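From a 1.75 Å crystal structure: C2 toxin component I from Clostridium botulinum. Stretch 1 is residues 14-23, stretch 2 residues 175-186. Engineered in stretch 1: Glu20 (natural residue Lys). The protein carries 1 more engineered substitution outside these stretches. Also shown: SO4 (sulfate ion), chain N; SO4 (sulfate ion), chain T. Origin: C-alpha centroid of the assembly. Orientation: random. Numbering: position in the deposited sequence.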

ATOM      1  N   PRO A  14      -2.357   8.138  34.171  1.00 13.26           N
ATOM      2  CA  PRO A  14      -3.430   9.123  34.126  1.00 13.46           C
ATOM      3  C   PRO A  14      -3.481   9.908  32.798  1.00 13.25           C
ATOM      4  O   PRO A  14      -2.439  10.357  32.294  1.00 13.16           O
ATOM      5  CB  PRO A  14      -3.088  10.060  35.288  1.00 12.47           C
ATOM      6  CG  PRO A  14      -2.376   9.119  36.300  1.00 13.59           C
ATOM      7  CD  PRO A  14      -1.484   8.297  35.367  1.00 13.04           C
ATOM      8  N   GLU A  15      -4.667  10.103  32.246  1.00 15.91           N
ATOM      9  CA  GLU A  15      -4.798  10.886  31.011  1.00 16.37           C
ATOM     10  C   GLU A  15      -4.196  12.291  31.119  1.00 16.64           C
ATOM     11  O   GLU A  15      -3.650  12.820  30.151  1.00 14.82           O
ATOM     12  CB  GLU A  15      -6.290  10.939  30.551  1.00 19.10           C
ATOM     13  CG  GLU A  15      -6.719  12.077  29.627  1.00 22.78           C
ATOM     14  CD  GLU A  15      -6.088  12.102  28.215  1.00 30.65           C
ATOM     15  OE1 GLU A  15      -5.316  11.204  27.813  1.00 30.40           O
ATOM     16  OE2 GLU A  15      -6.332  13.105  27.492  1.00 33.18           O
ATOM     17  N   SER A  16      -4.294  12.912  32.288  1.00 14.94           N
ATOM     18  CA  SER A  16      -3.736  14.244  32.470  1.00 15.23           C
ATOM     19  C   SER A  16      -2.222  14.280  32.246  1.00 13.65           C
ATOM     20  O   SER A  16      -1.668  15.297  31.786  1.00 14.16           O
ATOM     21  CB  SER A  16      -4.034  14.759  33.889  1.00 15.90           C
ATOM     22  OG  SER A  16      -3.387  13.961  34.883  1.00 17.78           O
ATOM     23  N   GLU A  17      -1.556  13.191  32.585  1.00 13.01           N
ATOM     24  CA  GLU A  17      -0.138  13.134  32.350  1.00 11.87           C
ATOM     25  C   GLU A  17       0.205  12.978  30.869  1.00 11.28           C
ATOM     26  O   GLU A  17       1.148  13.615  30.389  1.00 11.54           O
ATOM     27  CB  GLU A  17       0.481  12.016  33.140  1.00 11.42           C
ATOM     28  CG  GLU A  17       0.435  12.289  34.698  1.00 11.31           C
ATOM     29  CD  GLU A  17       0.842  11.067  35.511  1.00 13.93           C
ATOM     30  OE1 GLU A  17       1.584  10.188  35.013  1.00 14.13           O
ATOM     31  OE2 GLU A  17       0.417  10.953  36.704  1.00 15.21           O
ATOM     32  N   ALA A  18      -0.537  12.150  30.154  1.00 10.21           N
ATOM     33  CA  ALA A  18      -0.348  12.083  28.676  1.00 11.13           C
ATOM     34  C   ALA A  18      -0.660  13.433  28.074  1.00 10.96           C
ATOM     35  O   ALA A  18       0.054  13.903  27.186  1.00 11.63           O
ATOM     36  CB  ALA A  18      -1.337  11.061  28.076  1.00 11.74           C
ATOM     37  N   LYS A  19      -1.736  14.084  28.563  1.00 12.19           N
ATOM     38  CA  LYS A  19      -2.148  15.343  27.950  1.00 13.34           C
ATOM     39  C   LYS A  19      -1.054  16.410  28.141  1.00 12.89           C
ATOM     40  O   LYS A  19      -0.713  17.119  27.190  1.00 13.64           O
ATOM     41  CB  LYS A  19      -3.462  15.840  28.547  1.00 15.40           C
ATOM     42  CG  LYS A  19      -3.993  17.031  27.767  1.00 21.77           C
ATOM     43  CD  LYS A  19      -5.259  17.540  28.386  1.00 32.52           C
ATOM     44  CE  LYS A  19      -6.346  17.496  27.372  1.00 36.12           C
ATOM     45  NZ  LYS A  19      -6.650  16.039  27.208  1.00 40.73           N
ATOM     46  N   GLU A  20      -0.489  16.499  29.348  1.00 11.55           N
ATOM     47  CA  GLU A  20       0.476  17.582  29.574  1.00 12.65           C
ATOM     48  C   GLU A  20       1.792  17.312  28.837  1.00 11.33           C
ATOM     49  O   GLU A  20       2.461  18.254  28.363  1.00 11.57           O
ATOM     50  CB  GLU A  20       0.682  17.841  31.069  1.00 13.64           C
ATOM     51  CG  GLU A  20       1.392  16.744  31.791  1.00 13.73           C
ATOM     52  CD  GLU A  20       1.137  16.788  33.305  1.00 16.42           C
ATOM     53  OE1 GLU A  20       0.692  17.807  33.803  1.00 14.93           O
ATOM     54  OE2 GLU A  20       1.428  15.786  33.972  1.00 14.87           O
ATOM     55  N   TRP A  21       2.131  16.035  28.688  1.00 11.65           N
ATOM     56  CA  TRP A  21       3.293  15.634  27.856  1.00 10.81           C
ATOM     57  C   TRP A  21       3.024  16.061  26.426  1.00 11.32           C
ATOM     58  O   TRP A  21       3.884  16.668  25.772  1.00 12.95           O
ATOM     59  CB  TRP A  21       3.458  14.106  27.905  1.00 10.99           C
ATOM     60  CG  TRP A  21       4.654  13.578  27.139  1.00 10.12           C
ATOM     61  CD1 TRP A  21       5.934  13.411  27.592  1.00 12.80           C
ATOM     62  CD2 TRP A  21       4.654  13.179  25.757  1.00 14.40           C
ATOM     63  NE1 TRP A  21       6.736  12.889  26.561  1.00 11.73           N
ATOM     64  CE2 TRP A  21       5.952  12.748  25.440  1.00 10.80           C
ATOM     65  CE3 TRP A  21       3.649  13.062  24.787  1.00 12.70           C
ATOM     66  CZ2 TRP A  21       6.296  12.271  24.141  1.00 13.00           C
ATOM     67  CZ3 TRP A  21       3.985  12.589  23.508  1.00 13.19           C
ATOM     68  CH2 TRP A  21       5.302  12.190  23.207  1.00 11.13           C
ATOM     69  N   GLY A  22       1.841  15.728  25.923  1.00 12.86           N
ATOM     70  CA  GLY A  22       1.422  16.122  24.549  1.00 11.02           C
ATOM     71  C   GLY A  22       1.540  17.610  24.328  1.00 13.03           C
ATOM     72  O   GLY A  22       2.093  18.042  23.349  1.00 12.91           O
ATOM     73  N   LYS A  23       1.009  18.415  25.231  1.00 13.64           N
ATOM     74  CA  LYS A  23       1.131  19.872  25.067  1.00 14.28           C
ATOM     75  C   LYS A  23       2.577  20.347  25.022  1.00 15.38           C
ATOM     76  O   LYS A  23       2.909  21.228  24.219  1.00 15.57           O
ATOM     77  CB  LYS A  23       0.367  20.607  26.196  1.00 14.54           C
ATOM     78  CG  LYS A  23      -1.158  20.379  26.228  1.00 20.71           C
ATOM     79  CD  LYS A  23      -1.887  20.237  24.831  1.00 28.31           C
ATOM     80  CE  LYS A  23      -2.082  21.604  24.115  1.00 32.46           C
ATOM     81  NZ  LYS A  23      -2.720  21.464  22.779  1.00 30.05           N
TER
HETATM   82  S   SO4 N1444      -6.808  11.663  35.078  1.00 36.15           S
HETATM   83  O1  SO4 N1444      -7.202  12.066  36.422  1.00 39.50           O
HETATM   84  O2  SO4 N1444      -5.565  12.391  34.892  1.00 37.82           O
HETATM   85  O3  SO4 N1444      -6.659  10.193  35.082  1.00 37.83           O
HETATM   86  O4  SO4 N1444      -7.832  12.084  34.145  1.00 38.49           O
HETATM   87  S   SO4 T1450      10.564  13.028  25.245  1.00 73.74           S
HETATM   88  O1  SO4 T1450      10.794  14.408  25.678  1.00 73.50           O
HETATM   89  O2  SO4 T1450      11.846  12.328  25.318  1.00 74.71           O
HETATM   90  O3  SO4 T1450       9.598  12.386  26.151  1.00 72.71           O
HETATM   91  O4  SO4 T1450      10.095  12.989  23.856  1.00 73.01           O
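Stretch 2 175-186: GVLNDKETVSLL

The contact between residues 175-186 and residues 14-23 is a modest example of a helix laid across a β-hairpin, with a small apolar centre around Val183 and polar groups gathered at the turn and along the border. The two stretches lie at least 154 residues apart in sequence wherever they touch, and together they bury 507 Å².

Stretch 2 forms two extended segments, 175-178 and 183-186, joined by a turn. They pair in antiparallel fashion: Leu177 N donates to Ser184 O at 2.8 Å, Ser184 N donates back to Leu177 O at 2.9 Å, and the same exchange recurs between Gly175 and Leu186. Because the strands run in opposite directions, the helix of residues 15-23 meets them at different angles. It makes 39° with strand 183-186 and 130° with strand 175-178, with axes approaching to 8.7 and 8.5 Å respectively. The start of the helix therefore lies near the turn, where the CA atoms of Glu15 and Glu181 are 7.2 Å apart, and the closer register point joins Lys19 CA to Val183 CA at 6.2 Å.

Side-chain alternation, the usual consequence of extended backbone, decides which residues face the helix. Val176, Asn178 and Val183 point toward it, whereas Leu177 and Ser184 point away. Val183 gives up more surface to the helix than any other residue of the hairpin. Its CG2 lies 3.9 Å from Ala18 CB and 3.8 Å from Lys19 CA, while its CG1 packs 3.9 Å from Gly22 CA. The absence of a side chain at Gly22 matters here, since a CB modelled at that position would fall 2.9 Å from Val183 CG1, a clash. Val176 occupies the neighbouring strand, with CG1 3.8 Å from Gly22 O. The indole of Trp21 extends the apolar patch: its CZ3 is 4.1 Å from Val176 CG2, and Leu185 CD2 sits at the ring edge, 3.8 Å from CH2. On the same ring, NE1 donates to O3 of a sulfate ion (chain T) at 2.9 Å.

The hydrogen bond that links the two stretches directly runs from Lys23 NZ to Asn178 OD1, at 3.1 Å. Although the CA-to-CB bond of Lys23 points away from the hairpin, its long chain brings the ammonium group back, and a water accepts from both Lys23 NZ (2.8 Å) and Asn178 ND2 (3.2 Å), giving the same pair a second link.

The turn has its own internal order. Asp179 OD1 accepts from Thr182 N at 2.7 Å and, weakly, from Glu181 N at 3.0 Å, while Asn178 ND2 donates to Asp179 O at 2.8 Å. Against it, Glu15 OE2 comes within 2.9 Å of Glu181 O, but both atoms are acceptors and no hydrogen bond joins them. Proximity, as this example illustrates, is not by itself evidence of attraction.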

ATOM      1  N   GLY A 175       5.326  13.878  15.003  1.00 13.53           N
ATOM      2  CA  GLY A 175       4.618  15.021  15.475  1.00 13.78           C
ATOM      3  C   GLY A 175       3.733  14.548  16.590  1.00 14.94           C
ATOM      4  O   GLY A 175       3.643  13.331  16.852  1.00 14.75           O
ATOM      5  N   VAL A 176       3.119  15.503  17.267  1.00 15.97           N
ATOM      6  CA  VAL A 176       2.178  15.196  18.346  1.00 16.14           C
ATOM      7  C   VAL A 176       0.884  15.910  18.104  1.00 18.37           C
ATOM      8  O   VAL A 176       0.859  17.118  17.791  1.00 18.88           O
ATOM      9  CB  VAL A 176       2.758  15.549  19.759  1.00 16.43           C
ATOM     10  CG1 VAL A 176       1.671  15.282  20.841  1.00 15.13           C
ATOM     11  CG2 VAL A 176       4.020  14.685  20.014  1.00 17.35           C
ATOM     12  N   LEU A 177      -0.208  15.154  18.253  1.00 18.58           N
ATOM     13  CA  LEU A 177      -1.522  15.709  18.116  1.00 19.59           C
ATOM     14  C   LEU A 177      -2.336  15.433  19.365  1.00 21.08           C
ATOM     15  O   LEU A 177      -2.151  14.403  19.992  1.00 19.64           O
ATOM     16  CB  LEU A 177      -2.216  15.013  16.956  1.00 20.87           C
ATOM     17  CG  LEU A 177      -1.638  15.181  15.545  1.00 20.57           C
ATOM     18  CD1 LEU A 177      -2.586  14.445  14.599  1.00 22.03           C
ATOM     19  CD2 LEU A 177      -1.442  16.677  15.153  1.00 22.16           C
ATOM     20  N   ASN A 178      -3.286  16.301  19.723  1.00 23.21           N
ATOM     21  CA  ASN A 178      -4.231  15.855  20.782  1.00 25.54           C
ATOM     22  C   ASN A 178      -5.616  16.427  20.615  1.00 27.35           C
ATOM     23  O   ASN A 178      -5.768  17.450  19.982  1.00 27.36           O
ATOM     24  CB  ASN A 178      -3.744  16.270  22.151  1.00 26.11           C
ATOM     25  CG  ASN A 178      -3.940  17.742  22.374  1.00 28.67           C
ATOM     26  OD1 ASN A 178      -3.272  18.560  21.753  1.00 29.13           O
ATOM     27  ND2 ASN A 178      -4.928  18.095  23.205  1.00 28.68           N
ATOM     28  N   ASP A 179      -6.619  15.771  21.178  1.00 29.16           N
ATOM     29  CA  ASP A 179      -7.907  16.425  21.343  1.00 32.18           C
ATOM     30  C   ASP A 179      -8.209  16.535  22.832  1.00 33.16           C
ATOM     31  O   ASP A 179      -7.275  16.613  23.662  1.00 35.26           O
ATOM     32  CB  ASP A 179      -9.006  15.714  20.559  1.00 32.50           C
ATOM     33  CG  ASP A 179      -9.165  14.268  20.950  1.00 34.80           C
ATOM     34  OD1 ASP A 179      -8.715  13.903  22.045  1.00 32.31           O
ATOM     35  OD2 ASP A 179      -9.749  13.487  20.147  1.00 41.01           O
ATOM     36  N   LYS A 180      -9.480  16.518  23.209  1.00 34.49           N
ATOM     37  CA  LYS A 180      -9.748  16.631  24.634  1.00 35.21           C
ATOM     38  C   LYS A 180      -9.251  15.401  25.382  1.00 33.53           C
ATOM     39  O   LYS A 180      -8.623  15.559  26.415  1.00 33.89           O
ATOM     40  CB  LYS A 180     -11.225  16.967  24.977  1.00 35.41           C
ATOM     41  CG  LYS A 180     -11.448  17.349  26.479  1.00 36.81           C
ATOM     42  CD  LYS A 180     -12.936  17.243  26.958  1.00 38.74           C
ATOM     43  CE  LYS A 180     -13.706  18.567  26.756  1.00 47.12           C
ATOM     44  NZ  LYS A 180     -13.902  18.975  25.302  1.00 49.61           N
ATOM     45  N   GLU A 181      -9.529  14.192  24.890  1.00 30.94           N
ATOM     46  CA  GLU A 181      -9.235  13.020  25.716  1.00 29.79           C
ATOM     47  C   GLU A 181      -8.124  12.105  25.179  1.00 27.54           C
ATOM     48  O   GLU A 181      -7.695  11.169  25.877  1.00 27.61           O
ATOM     49  CB  GLU A 181     -10.494  12.206  25.986  1.00 31.27           C
ATOM     50  CG  GLU A 181     -11.547  12.921  26.876  1.00 35.88           C
ATOM     51  CD  GLU A 181     -11.106  13.162  28.328  1.00 43.32           C
ATOM     52  OE1 GLU A 181      -9.908  12.989  28.676  1.00 46.01           O
ATOM     53  OE2 GLU A 181     -11.987  13.536  29.143  1.00 46.69           O
ATOM     54  N   THR A 182      -7.686  12.367  23.953  1.00 24.37           N
ATOM     55  CA  THR A 182      -6.643  11.538  23.345  1.00 22.32           C
ATOM     56  C   THR A 182      -5.371  12.310  23.041  1.00 19.52           C
ATOM     57  O   THR A 182      -5.389  13.502  22.715  1.00 18.99           O
ATOM     58  CB  THR A 182      -7.044  10.806  22.020  1.00 22.67           C
ATOM     59  OG1 THR A 182      -7.159  11.749  20.966  1.00 23.03           O
ATOM     60  CG2 THR A 182      -8.334   9.970  22.163  1.00 23.90           C
ATOM     61  N   VAL A 183      -4.266  11.573  23.076  1.00 16.82           N
ATOM     62  CA  VAL A 183      -2.983  12.111  22.678  1.00 15.99           C
ATOM     63  C   VAL A 183      -2.367  11.114  21.700  1.00 15.19           C
ATOM     64  O   VAL A 183      -2.393   9.914  21.967  1.00 14.06           O
ATOM     65  CB  VAL A 183      -2.069  12.274  23.928  1.00 16.87           C
ATOM     66  CG1 VAL A 183      -0.776  13.021  23.549  1.00 15.79           C
ATOM     67  CG2 VAL A 183      -2.826  13.008  25.024  1.00 17.36           C
ATOM     68  N   SER A 184      -1.795  11.599  20.598  1.00 15.46           N
ATOM     69  CA  SER A 184      -1.252  10.696  19.573  1.00 15.83           C
ATOM     70  C   SER A 184       0.033  11.234  18.965  1.00 14.99           C
ATOM     71  O   SER A 184       0.256  12.458  18.882  1.00 14.76           O
ATOM     72  CB  SER A 184      -2.264  10.476  18.414  1.00 17.76           C
ATOM     73  OG  SER A 184      -3.487   9.972  18.896  1.00 22.37           O
ATOM     74  N   LEU A 185       0.883  10.331  18.548  1.00 12.81           N
ATOM     75  CA  LEU A 185       1.984  10.757  17.653  1.00 13.31           C
ATOM     76  C   LEU A 185       1.449  10.702  16.223  1.00 13.94           C
ATOM     77  O   LEU A 185       0.548   9.928  15.920  1.00 13.31           O
ATOM     78  CB  LEU A 185       3.199   9.847  17.725  1.00 14.76           C
ATOM     79  CG  LEU A 185       3.768   9.490  19.120  1.00 14.56           C
ATOM     80  CD1 LEU A 185       5.050   8.745  19.038  1.00 14.27           C
ATOM     81  CD2 LEU A 185       3.935  10.798  19.951  1.00 15.29           C
ATOM     82  N   LEU A 186       2.055  11.499  15.360  1.00 13.84           N
ATOM     83  CA  LEU A 186       1.780  11.436  13.938  1.00 13.00           C
ATOM     84  C   LEU A 186       3.094  11.000  13.316  1.00 12.58           C
ATOM     85  O   LEU A 186       4.141  11.603  13.598  1.00 12.69           O
ATOM     86  CB  LEU A 186       1.386  12.845  13.435  1.00 14.46           C
ATOM     87  CG  LEU A 186       0.923  12.788  11.963  1.00 15.33           C
ATOM     88  CD1 LEU A 186      -0.347  11.969  11.820  1.00 17.05           C
ATOM     89  CD2 LEU A 186       0.717  14.208  11.467  1.00 18.56           C
TER
HETATM   90  O   HOH W   1      -5.288  21.227  23.783  1.00 42.52           O